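Long-range contacts in UDP-D-quinovosamine 4-dehydrogenase (Vibrio fischeri, PDB 3NKL), which probably acts as a membrane-bound oxidoreductase and lyase of the polysaccharide synthase family on a nucleotide sugar, represented here by one Rossmann-like domain of the longer chain: residues B[5-10]-B[68-73]; B[33-38]-B[52-57]. All coordinates share one frame; numbering follows the deposited sequence.

Interaction 1: residues B[5-10]-B[68-73]; sequences KKVLIY and TVLLAV
Leu8, Ile9 and Tyr10 pair with Val69, Leu70 and Leu71 as neighbouring parallel strands at the heart of a Rossmann-like sheet, their short axes 4.7 Å apart and inclined by 25°. The backbone ladder runs from Leu70 N to Leu8 O (2.9 Å), back through Tyr10 N to Leu70 O, and on to the loop through Ala72 N to Tyr10 O, the donors alternating from one strand to the other.

On the face formed by Val7, Ile9, Thr68 and Leu70, the two methyls of Val7 divide the work. CG1 lies alongside Thr68 CG2, and CG2 reaches across the strand gap to Leu70 CD1, each at 4.1 Å. Further along, the CG2 branch of Ile9 fits against the small CB of Ala72, while helix 14-25 covers Ile9 with Leu19, Ala20 and Leu23.

The other face carries Leu8, Val69, Tyr10 and Leu71, the last two covered by helix 78-89. Tyr10 and Leu71 point the same way side by side, and Leu71 CD2 presses on Tyr10 CB at 3.6 Å. CG of Tyr10 is anti to its backbone N (chi1 -152°), which brings it within 4.1 Å of that same methyl; Ile84 of the covering helix touches both side chains. Past the end of the strand, Val73 CG1 lies against Tyr10 O. At the opposite end the ladder is less complete: buried Leu8 N stands 3.6 Å from Thr68 O and has no hydrogen-bond partner.

Interaction 2: residues B[33-38]-B[52-57]; sequences AFIDDD and YRPKYL. With SO4 (sulfate ion), chain K; SO4 (sulfate ion), chain J.
Ile35 meets Tyr52 and Leu57 through its CG1 branch: CG1 lies anti to the carbonyl carbon (chi1 -60°), and the further turn at chi2 (-72°) brings CD1 to within 3.9 Å of Tyr52 O. In Tyr52, CG is likewise anti to the carbonyl carbon (chi1 -59°), and the ring comes to rest with CE2 at its edge 3.8 Å from Ala33 CB, the methyl lying in the ring plane. These residues join the end of strand 29-35 to the end of strand 49-52, a parallel pair towards one side of the Rossmann-like sheet.

The backbones are clasped around Ile35 by two hydrogen bonds, Tyr52 N to Phe34 O and Asp36 N to Tyr52 O (2.9 Å each). Ile35 then fills the angle where the strand gives way to the loop before helix 57-64. CG1 touches Leu57 CD2 at 3.8 Å, and CG2 rests on Pro54 CA at 3.7 Å.

Beyond the strand, Asp36 OD2 takes the backbone N of Asp38 in an Asx turn, using its anti lone pair, while OD1 accepts from Ala12 N in the glycine-rich loop. An acid at the end of this strand commonly binds the cofactor ribose in Rossmann folds, but no nucleotide is bound here. Asp37 OD1 lies 3.2 Å from Pro54 CG and is hydrogen-bonded to Tyr10 OH; OD2 forms a salt bridge with Lys40 of the second subunit. The outer loop collects two sulfates, probably from the crystallisation liquor. Arg53 NH2 makes a weak bond to O3 of one, whereas Tyr56 OH donates to O1 of the other at 2.7 Å.

How the interactions relate
From the N terminus, strand 5-10 leads through helix 14-25 to strand 29-35, a beta-alpha-beta crossover that sets these two strands side by side. The chain next makes the short strands 45-46 and 49-52 and returns, so that interaction 2 closes a small loop of 13 residues. Helix 57-64 then carries it to strand 68-71, where interaction 1 closes a larger loop of 57 residues containing the whole of interaction 2. The partner strands 68-71 and 49-52 thus lie on the two outer sides of the pair 5-10 and 29-35, which is joined by a probable hydrogen bond between Ile9 O and Ile35 N, while Tyr10 CE2 packs on Ile35 CG2 at 3.7 Å.

Interaction 1: residues B[5-10]-B[68-73]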
loop_
_atom_site.group_PDB
_atom_site.type_symbol
_atom_site.label_atom_id
_atom_site.label_comp_id
_atom_site.label_asym_id
_atom_site.label_seq_id
_atom_site.Cartn_x
_atom_site.Cartn_y
_atom_site.Cartn_z
ATOM N N LYS B 5 13.260 -11.187 -18.354
ATOM C CA LYS B 5 13.891 -11.508 -17.081
ATOM C C LYS B 5 12.852 -11.739 -15.980
ATOM O O LYS B 5 11.989 -10.898 -15.740
ATOM C CB LYS B 5 14.843 -10.389 -16.678
ATOM C CG LYS B 5 15.996 -10.858 -15.842
ATOM C CD LYS B 5 17.263 -10.089 -16.193
ATOM C CE LYS B 5 17.184 -8.648 -15.712
ATOM N NZ LYS B 5 18.507 -7.958 -15.780
ATOM N N LYS B 6 12.930 -12.876 -15.307
ATOM C CA LYS B 6 11.940 -13.196 -14.286
ATOM C C LYS B 6 12.219 -12.466 -12.971
ATOM O O LYS B 6 13.354 -12.428 -12.498
ATOM C CB LYS B 6 11.894 -14.701 -14.059
ATOM C CG LYS B 6 11.387 -15.460 -15.310
ATOM C CD LYS B 6 11.195 -16.917 -15.001
ATOM C CE LYS B 6 11.011 -17.727 -16.277
ATOM N NZ LYS B 6 11.343 -19.163 -16.029
ATOM N N VAL B 7 11.189 -11.872 -12.389
ATOM C CA VAL B 7 11.369 -11.168 -11.110
ATOM C C VAL B 7 10.261 -11.507 -10.138
ATOM O O VAL B 7 9.188 -11.961 -10.540
ATOM C CB VAL B 7 11.298 -9.637 -11.279
ATOM C CG1 VAL B 7 12.310 -9.146 -12.314
ATOM C CG2 VAL B 7 9.899 -9.234 -11.677
ATOM N N LEU B 8 10.508 -11.257 -8.853
ATOM C CA LEU B 8 9.430 -11.148 -7.895
ATOM C C LEU B 8 9.191 -9.672 -7.621
ATOM O O LEU B 8 10.129 -8.859 -7.667
ATOM C CB LEU B 8 9.776 -11.820 -6.565
ATOM C CG LEU B 8 10.155 -13.303 -6.599
ATOM C CD1 LEU B 8 10.608 -13.736 -5.215
ATOM C CD2 LEU B 8 8.954 -14.124 -7.058
ATOM N N ILE B 9 7.944 -9.333 -7.314
ATOM C CA ILE B 9 7.620 -7.969 -6.879
ATOM C C ILE B 9 7.276 -8.018 -5.407
ATOM O O ILE B 9 6.365 -8.745 -4.995
ATOM C CB ILE B 9 6.425 -7.385 -7.647
ATOM C CG1 ILE B 9 6.790 -7.221 -9.128
ATOM C CG2 ILE B 9 5.947 -6.056 -6.993
ATOM C CD1 ILE B 9 5.644 -6.733 -9.990
ATOM N N TYR B 10 8.033 -7.271 -4.604
ATOM C CA TYR B 10 7.780 -7.206 -3.178
ATOM C C TYR B 10 6.792 -6.062 -2.978
ATOM O O TYR B 10 7.133 -4.910 -3.205
ATOM C CB TYR B 10 9.086 -6.914 -2.428
ATOM C CG TYR B 10 9.149 -7.441 -1.014
ATOM C CD1 TYR B 10 8.295 -6.956 -0.021
ATOM C CD2 TYR B 10 10.067 -8.428 -0.666
ATOM C CE1 TYR B 10 8.355 -7.436 1.276
ATOM C CE2 TYR B 10 10.138 -8.910 0.637
ATOM C CZ TYR B 10 9.280 -8.424 1.589
ATOM O OH TYR B 10 9.370 -8.917 2.866
ATOM N N THR B 68 16.633 -11.024 -9.617
ATOM C CA THR B 68 16.260 -9.613 -9.435
ATOM C C THR B 68 14.914 -9.539 -8.733
ATOM O O THR B 68 13.972 -10.226 -9.130
ATOM C CB THR B 68 16.158 -8.884 -10.793
ATOM O OG1 THR B 68 17.444 -8.856 -11.412
ATOM C CG2 THR B 68 15.678 -7.462 -10.621
ATOM N N VAL B 69 14.828 -8.711 -7.686
ATOM C CA VAL B 69 13.575 -8.498 -6.984
ATOM C C VAL B 69 13.273 -7.006 -7.004
ATOM O O VAL B 69 14.162 -6.185 -6.779
ATOM C CB VAL B 69 13.626 -9.070 -5.540
ATOM C CG1 VAL B 69 12.403 -8.618 -4.719
ATOM C CG2 VAL B 69 13.737 -10.615 -5.591
ATOM N N LEU B 70 12.032 -6.658 -7.328
ATOM C CA LEU B 70 11.621 -5.262 -7.440
ATOM C C LEU B 70 10.777 -4.856 -6.235
ATOM O O LEU B 70 9.799 -5.522 -5.904
ATOM C CB LEU B 70 10.801 -5.067 -8.716
ATOM C CG LEU B 70 11.409 -5.603 -10.019
ATOM C CD1 LEU B 70 10.485 -5.214 -11.175
ATOM C CD2 LEU B 70 12.797 -5.054 -10.230
ATOM N N LEU B 71 11.130 -3.749 -5.600
ATOM C CA LEU B 71 10.389 -3.291 -4.421
ATOM C C LEU B 71 9.301 -2.310 -4.824
ATOM O O LEU B 71 9.580 -1.305 -5.472
ATOM C CB LEU B 71 11.315 -2.602 -3.428
ATOM C CG LEU B 71 12.473 -3.451 -2.896
ATOM C CD1 LEU B 71 13.247 -2.654 -1.873
ATOM C CD2 LEU B 71 11.961 -4.735 -2.271
ATOM N N ALA B 72 8.067 -2.614 -4.445
ATOM C CA ALA B 72 6.952 -1.718 -4.673
ATOM C C ALA B 72 6.238 -1.535 -3.332
ATOM O O ALA B 72 5.064 -1.892 -3.178
ATOM C CB ALA B 72 6.007 -2.295 -5.737
ATOM N N VAL B 73 6.979 -1.000 -2.358
ATOM C CA VAL B 73 6.453 -0.742 -1.020
ATOM C C VAL B 73 6.710 0.703 -0.587
ATOM O O VAL B 73 7.371 0.952 0.421
ATOM C CB VAL B 73 7.066 -1.692 0.023
ATOM C CG1 VAL B 73 6.463 -3.095 -0.128
ATOM C CG2 VAL B 73 8.607 -1.718 -0.091
#

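Interaction 2: residues B[33-38]-B[52-57]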
loop_
_atom_site.group_PDB
_atom_site.type_symbol
_atom_site.label_atom_id
_atom_site.label_comp_id
_atom_site.label_asym_id
_atom_site.label_seq_id
_atom_site.Cartn_x
_atom_site.Cartn_y
_atom_site.Cartn_z
ATOM N N ALA B 33 5.600 -13.736 -9.365
ATOM C CA ALA B 33 4.758 -13.786 -8.171
ATOM C C ALA B 33 5.011 -12.520 -7.388
ATOM O O ALA B 33 6.001 -11.817 -7.659
ATOM C CB ALA B 33 5.123 -14.993 -7.325
ATOM N N PHE B 34 4.129 -12.235 -6.425
ATOM C CA PHE B 34 4.317 -11.158 -5.471
ATOM C C PHE B 34 4.789 -11.718 -4.142
ATOM O O PHE B 34 4.454 -12.841 -3.778
ATOM C CB PHE B 34 2.984 -10.433 -5.181
ATOM C CG PHE B 34 2.451 -9.641 -6.333
ATOM C CD1 PHE B 34 1.472 -10.168 -7.161
ATOM C CD2 PHE B 34 2.912 -8.353 -6.577
ATOM C CE1 PHE B 34 0.966 -9.422 -8.211
ATOM C CE2 PHE B 34 2.414 -7.602 -7.629
ATOM C CZ PHE B 34 1.441 -8.129 -8.442
ATOM N N ILE B 35 5.542 -10.914 -3.407
ATOM C CA ILE B 35 5.794 -11.169 -2.000
ATOM C C ILE B 35 5.091 -10.055 -1.210
ATOM O O ILE B 35 5.142 -8.891 -1.610
ATOM C CB ILE B 35 7.296 -11.134 -1.691
ATOM C CG1 ILE B 35 8.028 -12.202 -2.508
ATOM C CG2 ILE B 35 7.552 -11.371 -0.195
ATOM C CD1 ILE B 35 7.750 -13.622 -2.023
ATOM N N ASP B 36 4.423 -10.408 -0.116
ATOM C CA ASP B 36 3.784 -9.399 0.750
ATOM C C ASP B 36 3.808 -9.829 2.219
ATOM O O ASP B 36 3.526 -10.987 2.533
ATOM C CB ASP B 36 2.342 -9.142 0.306
ATOM C CG ASP B 36 1.783 -7.821 0.865
ATOM O OD1 ASP B 36 1.689 -6.839 0.100
ATOM O OD2 ASP B 36 1.450 -7.767 2.068
ATOM N N ASP B 37 4.151 -8.892 3.104
ATOM C CA ASP B 37 4.255 -9.152 4.539
ATOM C C ASP B 37 2.894 -9.460 5.162
ATOM O O ASP B 37 2.821 -9.956 6.280
ATOM C CB ASP B 37 4.853 -7.939 5.268
ATOM C CG ASP B 37 6.299 -7.663 4.879
ATOM O OD1 ASP B 37 7.045 -8.628 4.611
ATOM O OD2 ASP B 37 6.701 -6.475 4.854
ATOM N N ASP B 38 1.814 -9.156 4.448
ATOM C CA ASP B 38 0.463 -9.333 5.004
ATOM C C ASP B 38 0.002 -10.790 4.891
ATOM O O ASP B 38 -0.432 -11.241 3.835
ATOM C CB ASP B 38 -0.526 -8.378 4.314
ATOM C CG ASP B 38 -1.931 -8.407 4.932
ATOM O OD1 ASP B 38 -2.266 -9.352 5.682
ATOM O OD2 ASP B 38 -2.709 -7.473 4.643
ATOM N N TYR B 52 2.741 -14.357 -1.958
ATOM C CA TYR B 52 3.283 -15.238 -0.925
ATOM C C TYR B 52 3.907 -14.442 0.211
ATOM O O TYR B 52 4.434 -13.355 0.000
ATOM C CB TYR B 52 4.364 -16.176 -1.487
ATOM C CG TYR B 52 3.916 -17.074 -2.608
ATOM C CD1 TYR B 52 3.416 -18.342 -2.346
ATOM C CD2 TYR B 52 4.000 -16.662 -3.930
ATOM C CE1 TYR B 52 3.014 -19.178 -3.375
ATOM C CE2 TYR B 52 3.607 -17.491 -4.967
ATOM C CZ TYR B 52 3.108 -18.746 -4.677
ATOM O OH TYR B 52 2.697 -19.562 -5.694
ATOM N N ARG B 53 3.872 -15.014 1.410
ATOM C CA ARG B 53 4.548 -14.431 2.556
ATOM C C ARG B 53 6.053 -14.544 2.325
ATOM O O ARG B 53 6.513 -15.410 1.554
ATOM C CB ARG B 53 4.149 -15.172 3.839
ATOM C CG ARG B 53 4.511 -16.663 3.793
ATOM C CD ARG B 53 5.044 -17.184 5.129
ATOM N NE ARG B 53 4.020 -17.796 5.967
ATOM C CZ ARG B 53 4.073 -17.847 7.296
ATOM N NH1 ARG B 53 3.097 -18.429 7.977
ATOM N NH2 ARG B 53 5.096 -17.308 7.948
ATOM N N PRO B 54 6.831 -13.676 2.989
ATOM C CA PRO B 54 8.267 -13.566 2.701
ATOM C C PRO B 54 9.045 -14.845 3.009
ATOM O O PRO B 54 10.168 -15.000 2.547
ATOM C CB PRO B 54 8.736 -12.443 3.630
ATOM C CG PRO B 54 7.498 -11.693 4.009
ATOM C CD PRO B 54 6.359 -12.651 3.942
ATOM N N LYS B 55 8.470 -15.735 3.807
ATOM C CA LYS B 55 9.109 -17.016 4.081
ATOM C C LYS B 55 9.325 -17.793 2.787
ATOM O O LYS B 55 10.210 -18.649 2.700
ATOM C CB LYS B 55 8.248 -17.838 5.060
ATOM C CG LYS B 55 8.660 -19.302 5.211
ATOM C CD LYS B 55 7.802 -19.985 6.293
ATOM C CE LYS B 55 8.061 -21.491 6.402
ATOM N NZ LYS B 55 7.134 -22.142 7.392
ATOM N N TYR B 56 8.513 -17.500 1.778
ATOM C CA TYR B 56 8.622 -18.198 0.493
ATOM C C TYR B 56 9.716 -17.651 -0.443
ATOM O O TYR B 56 9.884 -18.168 -1.538
ATOM C CB TYR B 56 7.269 -18.194 -0.237
ATOM C CG TYR B 56 6.331 -19.295 0.225
ATOM C CD1 TYR B 56 5.762 -20.176 -0.678
ATOM C CD2 TYR B 56 6.031 -19.456 1.566
ATOM C CE1 TYR B 56 4.910 -21.186 -0.255
ATOM C CE2 TYR B 56 5.183 -20.472 2.000
ATOM C CZ TYR B 56 4.626 -21.326 1.085
ATOM O OH TYR B 56 3.783 -22.332 1.511
ATOM N N LEU B 57 10.424 -16.599 -0.032
ATOM C CA LEU B 57 11.432 -15.966 -0.891
ATOM C C LEU B 57 12.464 -16.962 -1.433
ATOM O O LEU B 57 12.707 -17.043 -2.641
ATOM C CB LEU B 57 12.165 -14.858 -0.128
ATOM C CG LEU B 57 11.540 -13.462 -0.184
ATOM C CD1 LEU B 57 12.230 -12.587 0.841
ATOM C CD2 LEU B 57 11.666 -12.861 -1.580
HETATM S S SO4 K . 7.229 -14.540 7.267
HETATM O O1 SO4 K . 6.671 -15.054 6.023
HETATM O O2 SO4 K . 6.629 -13.233 7.578
HETATM O O3 SO4 K . 6.914 -15.485 8.343
HETATM O O4 SO4 K . 8.683 -14.398 7.154
HETATM S S SO4 J . 2.267 -22.054 4.671
HETATM O O1 SO4 J . 1.728 -22.107 3.314
HETATM O O2 SO4 J . 1.545 -23.023 5.488
HETATM O O3 SO4 J . 3.694 -22.380 4.688
HETATM O O4 SO4 J . 2.079 -20.713 5.219
#